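Local coordinates for phospholyase (Arthrobacter aurescens, PDB 5G4I), which probably catalyses pyridoxal-phosphate-dependent elimination of phosphate from phosphoethanolamine, acting as a phospholyase built on the class III transaminase fold, at residues Gln81-Leu87 and Gly314-Ser318; Leu154-Thr158 and Gly168-Arg172; Pro177-Gly181 and Gly360-Gly364. The contacts are given in a common frame with arbitrary orientation. Residue numbers count along the deposited sequence, not the author numbering.

Overall arrangement
Contacts that close loops of very different length show how one fold is held together. From the N terminus, the chain leaves helix 72-82 through 81-87, opening the long loop that interaction 1 closes at the start of helix 316-331. Nested within it, interaction 2 ties the end of helix 152-155 to the start of strand 171-174, in the beta-alpha-beta unit that begins with strand 140-143. Soon afterwards 177-181 opens interaction 3, which closes only at strand 359-365, beyond 314-318; interactions 1 and 3 therefore cross. They lie on opposite sides of the chain's centre, and interaction 3 links the loop after strand 171-174 of one sheet to the outermost strand, within this chain, of the other.

Interaction 1 (Gln81-Leu87 and Gly314-Ser318); sequences QLLTVNL and GNPVS
P316 and V317, the opening residues of helix 316-331, press into a hook of chain at the end of helix 72-82. Past L82 the backbone turns through L83 and T84; V85 and L87 are extended, with a kink at N86 (psi near 55°) between them, so that Q81 faces V317 (CA-CA 5.7 Å), N86 faces P316 (5.4 Å) and L87 faces N315 (5.8 Å). The ring of P316 brings CD to 3.1 Å from L87 O and CB to 3.7 Å from V85 O. V317, chi1 t, puts CG2 3.7 Å from Q81 CG and 3.8 Å from L82 CD2. This is helix N-capping: N315 is the N-cap, its OD1 accepting from S318 N at 2.8 Å, while N86 OD1 (chi1 t) takes a weak hydrogen bond from V317 N at 3.4 Å. Q81 NE2 fastens the hook by donating to V85 O (3.0 Å); its OE1 is bonded to R95. At the dimer interface, G286 and V42 of the second subunit pack on N86 and V85.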
ATOM      1  N   GLN A  81      15.039 -16.065  -0.519  1.00 10.61           N
ATOM      2  CA  GLN A  81      15.407 -14.692  -0.147  1.00 11.62           C
ATOM      3  C   GLN A  81      15.141 -14.387   1.308  1.00 11.81           C
ATOM      4  O   GLN A  81      15.929 -13.640   1.927  1.00 11.99           O
ATOM      5  CB  GLN A  81      14.787 -13.675  -1.086  1.00 11.72           C
ATOM      6  CG  GLN A  81      15.351 -12.264  -0.963  1.00 12.58           C
ATOM      7  CD  GLN A  81      16.841 -12.135  -1.360  1.00 13.32           C
ATOM      8  OE1 GLN A  81      17.268 -12.640  -2.446  1.00 15.71           O
ATOM      9  NE2 GLN A  81      17.609 -11.431  -0.552  1.00 12.89           N
ATOM     10  N   LEU A  82      14.076 -14.943   1.888  1.00 10.57           N
ATOM     11  CA  LEU A  82      13.808 -14.744   3.289  1.00 11.44           C
ATOM     12  C   LEU A  82      14.901 -15.350   4.245  1.00 12.27           C
ATOM     13  O   LEU A  82      14.982 -14.927   5.385  1.00 13.28           O
ATOM     14  CB  LEU A  82      12.438 -15.327   3.704  1.00 10.72           C
ATOM     15  CG  LEU A  82      11.236 -14.470   3.245  1.00 11.36           C
ATOM     16  CD1 LEU A  82       9.910 -15.289   3.274  1.00 12.10           C
ATOM     17  CD2 LEU A  82      11.032 -13.224   4.147  1.00 11.76           C
ATOM     18  N   LEU A  83      15.619 -16.347   3.720  1.00 11.53           N
ATOM     19  CA  LEU A  83      16.823 -16.931   4.481  1.00 12.80           C
ATOM     20  C   LEU A  83      18.047 -16.126   4.262  1.00 14.44           C
ATOM     21  O   LEU A  83      19.102 -16.447   4.854  1.00 15.26           O
ATOM     22  CB  LEU A  83      17.040 -18.391   4.083  1.00 13.53           C
ATOM     23  CG  LEU A  83      15.949 -19.333   4.491  1.00 14.60           C
ATOM     24  CD1 LEU A  83      16.207 -20.768   3.970  1.00 17.11           C
ATOM     25  CD2 LEU A  83      15.695 -19.363   5.981  1.00 16.60           C
ATOM     26  N   THR A  84      18.008 -15.078   3.455  1.00 12.49           N
ATOM     27  CA  THR A  84      19.193 -14.292   3.044  1.00 14.12           C
ATOM     28  C   THR A  84      19.183 -12.901   3.648  1.00 16.55           C
ATOM     29  O   THR A  84      19.907 -12.616   4.637  1.00 16.04           O
ATOM     30  CB  THR A  84      19.292 -14.293   1.497  1.00 14.63           C
ATOM     31  OG1 THR A  84      19.290 -15.654   0.983  1.00 15.76           O
ATOM     32  CG2 THR A  84      20.562 -13.606   1.003  1.00 16.86           C
ATOM     33  N   VAL A  85      18.342 -11.978   3.125  1.00 16.16           N
ATOM     34  CA  VAL A  85      18.194 -10.609   3.721  1.00 14.99           C
ATOM     35  C   VAL A  85      16.935  -9.936   3.131  1.00 13.55           C
ATOM     36  O   VAL A  85      16.530 -10.319   2.021  1.00 13.31           O
ATOM     37  CB  VAL A  85      19.462  -9.736   3.455  1.00 16.60           C
ATOM     38  CG1 VAL A  85      19.635  -9.326   2.012  1.00 16.54           C
ATOM     39  CG2 VAL A  85      19.540  -8.539   4.397  1.00 17.88           C
ATOM     40  N   ASN A  86      16.396  -8.966   3.838  1.00 14.12           N
ATOM     41  CA  ASN A  86      15.105  -8.340   3.395  1.00 14.28           C
ATOM     42  C   ASN A  86      14.978  -6.872   3.738  1.00 14.84           C
ATOM     43  O   ASN A  86      13.938  -6.462   4.341  1.00 19.49           O
ATOM     44  CB  ASN A  86      13.926  -9.168   3.876  1.00 12.71           C
ATOM     45  CG  ASN A  86      12.586  -8.760   3.220  1.00 16.44           C
ATOM     46  OD1 ASN A  86      12.628  -8.265   2.072  1.00 19.21           O
ATOM     47  ND2 ASN A  86      11.465  -9.110   3.839  1.00 14.12           N
ATOM     48  N   LEU A  87      15.954  -6.062   3.312  1.00 13.91           N
ATOM     49  CA  LEU A  87      15.989  -4.640   3.771  1.00 15.37           C
ATOM     50  C   LEU A  87      15.518  -3.665   2.663  1.00 13.95           C
ATOM     51  O   LEU A  87      15.590  -3.930   1.451  1.00 16.21           O
ATOM     52  CB  LEU A  87      17.422  -4.222   4.186  1.00 16.80           C
ATOM     53  CG  LEU A  87      17.870  -4.696   5.594  1.00 18.56           C
ATOM     54  CD1 LEU A  87      19.353  -4.483   5.775  1.00 19.51           C
ATOM     55  CD2 LEU A  87      17.060  -3.978   6.681  1.00 21.08           C
ATOM     56  N   GLY A 314      10.075  -2.456  -3.286  1.00 10.96           N
ATOM     57  CA  GLY A 314      11.427  -2.834  -3.762  1.00 11.27           C
ATOM     58  C   GLY A 314      12.303  -3.561  -2.809  1.00 12.19           C
ATOM     59  O   GLY A 314      13.540  -3.627  -3.000  1.00 13.29           O
ATOM     60  N   ASN A 315      11.746  -4.031  -1.702  1.00 10.63           N
ATOM     61  CA  ASN A 315      12.537  -4.904  -0.850  1.00 11.09           C
ATOM     62  C   ASN A 315      12.940  -6.179  -1.640  1.00 11.31           C
ATOM     63  O   ASN A 315      12.318  -6.525  -2.652  1.00 11.01           O
ATOM     64  CB  ASN A 315      11.752  -5.221   0.459  1.00 11.98           C
ATOM     65  CG  ASN A 315      10.591  -6.222   0.268  1.00 12.47           C
ATOM     66  OD1 ASN A 315      10.784  -7.408   0.020  1.00 13.08           O
ATOM     67  ND2 ASN A 315       9.362  -5.739   0.377  1.00 13.16           N
ATOM     68  N   PRO A 316      14.013  -6.925  -1.211  1.00 10.61           N
ATOM     69  CA  PRO A 316      14.495  -8.010  -1.976  1.00 11.82           C
ATOM     70  C   PRO A 316      13.500  -9.207  -2.153  1.00  9.44           C
ATOM     71  O   PRO A 316      13.560  -9.920  -3.147  1.00 11.65           O
ATOM     72  CB  PRO A 316      15.738  -8.506  -1.161  1.00 13.01           C
ATOM     73  CG  PRO A 316      16.152  -7.321  -0.349  1.00 15.51           C
ATOM     74  CD  PRO A 316      14.885  -6.598  -0.058  1.00 13.06           C
ATOM     75  N   VAL A 317      12.640  -9.431  -1.120  1.00 10.86           N
ATOM     76  CA  VAL A 317      11.680 -10.534  -1.157  1.00  9.88           C
ATOM     77  C   VAL A 317      10.503 -10.288  -2.169  1.00  9.53           C
ATOM     78  O   VAL A 317      10.176 -11.118  -3.024  1.00 10.65           O
ATOM     79  CB  VAL A 317      11.180 -10.880   0.253  1.00 10.66           C
ATOM     80  CG1 VAL A 317      10.056 -11.887   0.175  1.00 10.62           C
ATOM     81  CG2 VAL A 317      12.340 -11.421   1.061  1.00 12.60           C
ATOM     82  N   SER A 318       9.939  -9.061  -2.128  1.00  9.74           N
ATOM     83  CA  SER A 318       9.016  -8.608  -3.167  1.00  9.91           C
ATOM     84  C   SER A 318       9.640  -8.689  -4.577  1.00  9.69           C
ATOM     85  O   SER A 318       8.974  -9.166  -5.511  1.00 10.38           O
ATOM     86  CB  SER A 318       8.565  -7.156  -2.888  1.00 10.75           C
ATOM     87  OG  SER A 318       7.731  -7.094  -1.722  1.00 10.73           O
TER
HETATM   88  O   HOH W   1      16.181  -3.609  -1.875  1.00 14.93           O

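Interaction 2 (Leu154-Thr158 and Gly168-Arg172); sequences LAEIT and GAHVR
This is a turn-to-turn contact, one backbone hydrogen bond with an apolar patch beside it, at a partly buried place where the chain leaves helix 152-155 and later enters edge strand 171-174. Each side makes a type I beta turn, A155 to T158 and G168 to V171, with CA atoms closest for E156 and G168 (5.1 Å) and for I157 and V171 (6.2 Å). G168 N donates to E156 O at 2.9 Å and 167°, almost straight. Beside this bond I157 (chi1 p, chi2 t) sets CG2 3.7 Å from CG2 of V171 (chi1 t), and both side chains continue onto strand 140-143, where each touches V142. Chi1 p brings the H170 ring near E156, CE1 lying 3.7 Å from E156 OE1. The side chain of I157 is about 9 Å from the bound PLP. Joining helix exit to strand entry in this way belongs to the beta-alpha-beta crossover between parallel strands 140-143 and 171-174, in the cofactor-binding domain of fold type I PLP enzymes.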
ATOM      1  N   LEU A 154      -8.561   8.853  -4.774  1.00  9.10           N
ATOM      2  CA  LEU A 154      -9.263   7.913  -5.650  1.00  9.47           C
ATOM      3  C   LEU A 154     -10.786   7.823  -5.368  1.00  9.01           C
ATOM      4  O   LEU A 154     -11.602   7.697  -6.277  1.00  9.37           O
ATOM      5  CB  LEU A 154      -8.556   6.561  -5.622  1.00  9.26           C
ATOM      6  CG  LEU A 154      -7.135   6.554  -6.226  1.00  8.96           C
ATOM      7  CD1 LEU A 154      -6.375   5.245  -5.864  1.00  9.61           C
ATOM      8  CD2 LEU A 154      -7.083   6.768  -7.718  1.00 10.93           C
ATOM      9  N   ALA A 155     -11.177   7.874  -4.092  1.00  9.30           N
ATOM     10  CA  ALA A 155     -12.584   7.926  -3.777  1.00  9.96           C
ATOM     11  C   ALA A 155     -13.304   9.100  -4.404  1.00  8.90           C
ATOM     12  O   ALA A 155     -14.415   8.909  -4.906  1.00 10.10           O
ATOM     13  CB  ALA A 155     -12.754   7.990  -2.245  1.00 10.80           C
ATOM     14  N   GLU A 156     -12.619  10.247  -4.451  1.00  9.44           N
ATOM     15  CA  GLU A 156     -13.206  11.451  -5.062  1.00 10.74           C
ATOM     16  C   GLU A 156     -13.473  11.326  -6.553  1.00 12.91           C
ATOM     17  O   GLU A 156     -14.199  12.209  -7.112  1.00 11.34           O
ATOM     18  CB  GLU A 156     -12.319  12.677  -4.761  1.00 12.08           C
ATOM     19  CG  GLU A 156     -12.286  13.072  -3.261  1.00 14.93           C
ATOM     20  CD  GLU A 156     -11.295  14.174  -2.938  1.00 21.03           C
ATOM     21  OE1 GLU A 156     -10.495  14.567  -3.802  1.00 28.36           O
ATOM     22  OE2 GLU A 156     -11.179  14.554  -1.756  1.00 18.67           O
ATOM     23  N   ILE A 157     -12.848  10.342  -7.240  1.00  9.81           N
ATOM     24  CA  ILE A 157     -13.052  10.182  -8.700  1.00  9.83           C
ATOM     25  C   ILE A 157     -13.866   8.935  -9.016  1.00  9.65           C
ATOM     26  O   ILE A 157     -14.105   8.627 -10.174  1.00 11.25           O
ATOM     27  CB  ILE A 157     -11.700  10.194  -9.473  1.00 10.83           C
ATOM     28  CG1 ILE A 157     -10.949   8.844  -9.365  1.00 10.32           C
ATOM     29  CG2 ILE A 157     -10.835  11.352  -9.069  1.00 11.15           C
ATOM     30  CD1 ILE A 157      -9.637   8.752 -10.119  1.00 10.68           C
ATOM     31  N   THR A 158     -14.279   8.135  -7.981  1.00  9.73           N
ATOM     32  CA  THR A 158     -14.922   6.838  -8.165  1.00 10.30           C
ATOM     33  C   THR A 158     -16.390   6.938  -8.632  1.00 11.66           C
ATOM     34  O   THR A 158     -17.196   7.619  -7.983  1.00 12.84           O
ATOM     35  CB  THR A 158     -14.848   6.011  -6.866  1.00 11.13           C
ATOM     36  OG1 THR A 158     -13.457   5.738  -6.537  1.00 10.66           O
ATOM     37  CG2 THR A 158     -15.559   4.710  -6.965  1.00 11.52           C
ATOM     38  N   GLY A 168     -15.860  14.549  -6.985  1.00 11.89           N
ATOM     39  CA  GLY A 168     -15.135  15.812  -6.895  1.00 10.96           C
ATOM     40  C   GLY A 168     -15.486  16.828  -7.962  1.00 12.19           C
ATOM     41  O   GLY A 168     -15.759  16.444  -9.119  1.00 12.13           O
ATOM     42  N   ALA A 169     -15.431  18.117  -7.555  1.00 12.90           N
ATOM     43  CA  ALA A 169     -15.697  19.132  -8.604  1.00 14.71           C
ATOM     44  C   ALA A 169     -14.659  19.161  -9.705  1.00 11.80           C
ATOM     45  O   ALA A 169     -14.961  19.664 -10.813  1.00 12.81           O
ATOM     46  CB  ALA A 169     -15.697  20.514  -7.929  1.00 15.46           C
ATOM     47  N   HIS A 170     -13.474  18.607  -9.453  1.00 10.68           N
ATOM     48  CA  HIS A 170     -12.383  18.545 -10.446  1.00 10.51           C
ATOM     49  C   HIS A 170     -12.534  17.326 -11.399  1.00 11.06           C
ATOM     50  O   HIS A 170     -11.575  17.072 -12.184  1.00 12.12           O
ATOM     51  CB  HIS A 170     -11.010  18.519  -9.755  1.00 11.86           C
ATOM     52  CG  HIS A 170     -10.823  17.306  -8.852  1.00 11.88           C
ATOM     53  ND1 HIS A 170     -11.524  17.157  -7.646  1.00 14.16           N
ATOM     54  CD2 HIS A 170     -10.035  16.226  -8.979  1.00 13.43           C
ATOM     55  CE1 HIS A 170     -11.182  15.974  -7.113  1.00 13.81           C
ATOM     56  NE2 HIS A 170     -10.265  15.417  -7.881  1.00 13.97           N
ATOM     57  N   VAL A 171     -13.637  16.605 -11.343  1.00 10.74           N
ATOM     58  CA  VAL A 171     -13.771  15.311 -12.089  1.00 10.74           C
ATOM     59  C   VAL A 171     -14.870  15.518 -13.144  1.00 10.79           C
ATOM     60  O   VAL A 171     -15.970  16.041 -12.816  1.00 10.98           O
ATOM     61  CB  VAL A 171     -14.086  14.127 -11.119  1.00 10.58           C
ATOM     62  CG1 VAL A 171     -14.123  12.794 -11.881  1.00 11.78           C
ATOM     63  CG2 VAL A 171     -13.103  14.155  -9.977  1.00 11.77           C
ATOM     64  N   ARG A 172     -14.662  14.938 -14.347  1.00 10.99           N
ATOM     65  CA  ARG A 172     -15.722  14.717 -15.313  1.00 10.55           C
ATOM     66  C   ARG A 172     -15.770  13.261 -15.710  1.00 11.72           C
ATOM     67  O   ARG A 172     -14.702  12.722 -16.115  1.00 12.38           O
ATOM     68  CB  ARG A 172     -15.610  15.648 -16.560  1.00 11.81           C
ATOM     69  CG  ARG A 172     -15.696  17.159 -16.245  1.00 12.48           C
ATOM     70  CD  ARG A 172     -17.091  17.606 -15.737  1.00 13.28           C
ATOM     71  NE  ARG A 172     -17.077  19.067 -15.507  1.00 14.27           N
ATOM     72  CZ  ARG A 172     -16.631  19.619 -14.398  1.00 13.84           C
ATOM     73  NH1 ARG A 172     -16.111  18.937 -13.387  1.00 13.89           N
ATOM     74  NH2 ARG A 172     -16.453  20.976 -14.298  1.00 14.90           N
TER

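Interaction 3 (Pro177-Gly181 and Gly360-Gly364); sequences PDVSG and GSVRG
Side chains decide this surface contact: the closest CA atoms, S180 and S361, are 6.4 Å apart. D178 takes chi1 t with chi2 near 9°. D178 OD1 accepts from S180 N at 3.2 Å, forming an Asx turn, from S180 OG at 2.8 Å, which S180 reaches with chi1 m, and from Q228 N. D178 OD2 makes a salt bridge with R363 NH1, 2.9 Å at 174°, approaching near the guanidinium plane. R363 is stretched, with chi1 m and chi2 and chi3 both t, then bent at chi4 of -78° so that the group turns to the loop; S180 OG lies over one face, 3.4 Å from NH1 but at too poor an angle to bond. S361, chi1 m, brings OG to 3.7 Å from S180 CB. The main partner of R363 is D372 on strand 368-373, a salt bridge through NE. Strand 359-365 is outermost in its sheet within this chain, V362 packing on helix 334-355, while P177 and V179 rest on helix 187-207.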
ATOM      1  N   PRO A 177     -17.750   4.874 -25.453  1.00 13.81           N
ATOM      2  CA  PRO A 177     -18.575   4.272 -26.528  1.00 13.06           C
ATOM      3  C   PRO A 177     -18.327   2.739 -26.669  1.00 14.35           C
ATOM      4  O   PRO A 177     -17.163   2.286 -26.572  1.00 14.51           O
ATOM      5  CB  PRO A 177     -18.156   5.016 -27.774  1.00 12.35           C
ATOM      6  CG  PRO A 177     -16.792   5.524 -27.481  1.00 14.19           C
ATOM      7  CD  PRO A 177     -16.825   5.868 -26.021  1.00 12.77           C
ATOM      8  N   ASP A 178     -19.422   1.991 -26.919  1.00 15.13           N
ATOM      9  CA  ASP A 178     -19.382   0.560 -27.066  1.00 13.93           C
ATOM     10  C   ASP A 178     -20.086   0.186 -28.436  1.00 15.21           C
ATOM     11  O   ASP A 178     -21.255   0.508 -28.568  1.00 18.85           O
ATOM     12  CB  ASP A 178     -20.076  -0.120 -25.905  1.00 15.15           C
ATOM     13  CG  ASP A 178     -19.993  -1.686 -25.898  1.00 14.20           C
ATOM     14  OD1 ASP A 178     -19.276  -2.251 -26.690  1.00 17.97           O
ATOM     15  OD2 ASP A 178     -20.706  -2.226 -24.998  1.00 16.93           O
ATOM     16  N   VAL A 179     -19.350  -0.448 -29.344  1.00 16.25           N
ATOM     17  CA  VAL A 179     -19.910  -0.826 -30.693  1.00 17.84           C
ATOM     18  C   VAL A 179     -20.615  -2.167 -30.634  1.00 22.96           C
ATOM     19  O   VAL A 179     -21.209  -2.573 -31.665  1.00 22.13           O
ATOM     20  CB  VAL A 179     -18.831  -0.837 -31.811  1.00 18.13           C
ATOM     21  CG1 VAL A 179     -18.108   0.495 -31.904  1.00 18.47           C
ATOM     22  CG2 VAL A 179     -17.850  -1.969 -31.677  1.00 20.39           C
ATOM     23  N   SER A 180     -20.610  -2.861 -29.483  1.00 21.65           N
ATOM     24  CA  SER A 180     -21.281  -4.194 -29.341  1.00 25.01           C
ATOM     25  C   SER A 180     -22.733  -4.127 -29.757  1.00 27.03           C
ATOM     26  O   SER A 180     -23.523  -3.328 -29.253  1.00 27.13           O
ATOM     27  CB  SER A 180     -21.193  -4.741 -27.880  1.00 21.62           C
ATOM     28  OG  SER A 180     -19.859  -4.932 -27.443  1.00 22.58           O
ATOM     29  N   GLY A 181     -23.071  -4.931 -30.762  1.00 33.22           N
ATOM     30  CA  GLY A 181     -24.452  -4.952 -31.245  1.00 35.37           C
ATOM     31  C   GLY A 181     -24.964  -3.734 -32.051  1.00 41.11           C
ATOM     32  O   GLY A 181     -26.160  -3.632 -32.310  1.00 45.88           O
ATOM     33  N   GLY A 360     -26.656 -11.920 -25.113  1.00 19.13           N
ATOM     34  CA  GLY A 360     -26.511 -10.766 -26.007  1.00 20.01           C
ATOM     35  C   GLY A 360     -25.167 -10.833 -26.752  1.00 21.46           C
ATOM     36  O   GLY A 360     -24.947 -11.740 -27.546  1.00 26.49           O
ATOM     37  N   SER A 361     -24.219  -9.938 -26.470  1.00 18.41           N
ATOM     38  CA  SER A 361     -22.963  -9.925 -27.181  1.00 16.16           C
ATOM     39  C   SER A 361     -21.827 -10.707 -26.434  1.00 15.69           C
ATOM     40  O   SER A 361     -21.844 -10.817 -25.183  1.00 16.56           O
ATOM     41  CB  SER A 361     -22.451  -8.459 -27.370  1.00 17.53           C
ATOM     42  OG  SER A 361     -23.447  -7.683 -28.059  1.00 20.61           O
ATOM     43  N   VAL A 362     -20.878 -11.156 -27.211  1.00 14.64           N
ATOM     44  CA  VAL A 362     -19.623 -11.753 -26.724  1.00 14.97           C
ATOM     45  C   VAL A 362     -18.586 -10.607 -26.563  1.00 16.27           C
ATOM     46  O   VAL A 362     -18.425  -9.813 -27.474  1.00 17.91           O
ATOM     47  CB  VAL A 362     -19.102 -12.800 -27.728  1.00 16.07           C
ATOM     48  CG1 VAL A 362     -17.783 -13.411 -27.236  1.00 17.17           C
ATOM     49  CG2 VAL A 362     -20.176 -13.886 -27.788  1.00 19.44           C
ATOM     50  N   ARG A 363     -17.855 -10.602 -25.453  1.00 13.86           N
ATOM     51  CA  ARG A 363     -16.999  -9.475 -25.095  1.00 16.04           C
ATOM     52  C   ARG A 363     -15.614  -9.985 -24.644  1.00 15.03           C
ATOM     53  O   ARG A 363     -15.449 -11.054 -24.068  1.00 14.47           O
ATOM     54  CB  ARG A 363     -17.684  -8.687 -23.991  1.00 15.96           C
ATOM     55  CG  ARG A 363     -19.043  -8.070 -24.399  1.00 15.51           C
ATOM     56  CD  ARG A 363     -19.845  -7.628 -23.183  1.00 14.88           C
ATOM     57  NE  ARG A 363     -21.126  -6.983 -23.580  1.00 16.24           N
ATOM     58  CZ  ARG A 363     -21.227  -5.744 -24.011  1.00 18.53           C
ATOM     59  NH1 ARG A 363     -20.206  -4.950 -24.053  1.00 19.06           N
ATOM     60  NH2 ARG A 363     -22.413  -5.340 -24.503  1.00 19.08           N
ATOM     61  N   GLY A 364     -14.642  -9.124 -24.862  1.00 18.62           N
ATOM     62  CA  GLY A 364     -13.242  -9.333 -24.301  1.00 19.65           C
ATOM     63  C   GLY A 364     -12.279  -9.941 -25.300  1.00 22.19           C
ATOM     64  O   GLY A 364     -12.535 -10.106 -26.539  1.00 23.68           O
TER
HETATM   65  O   HOH W   2     -23.878  -3.120 -25.545  1.00 34.33           O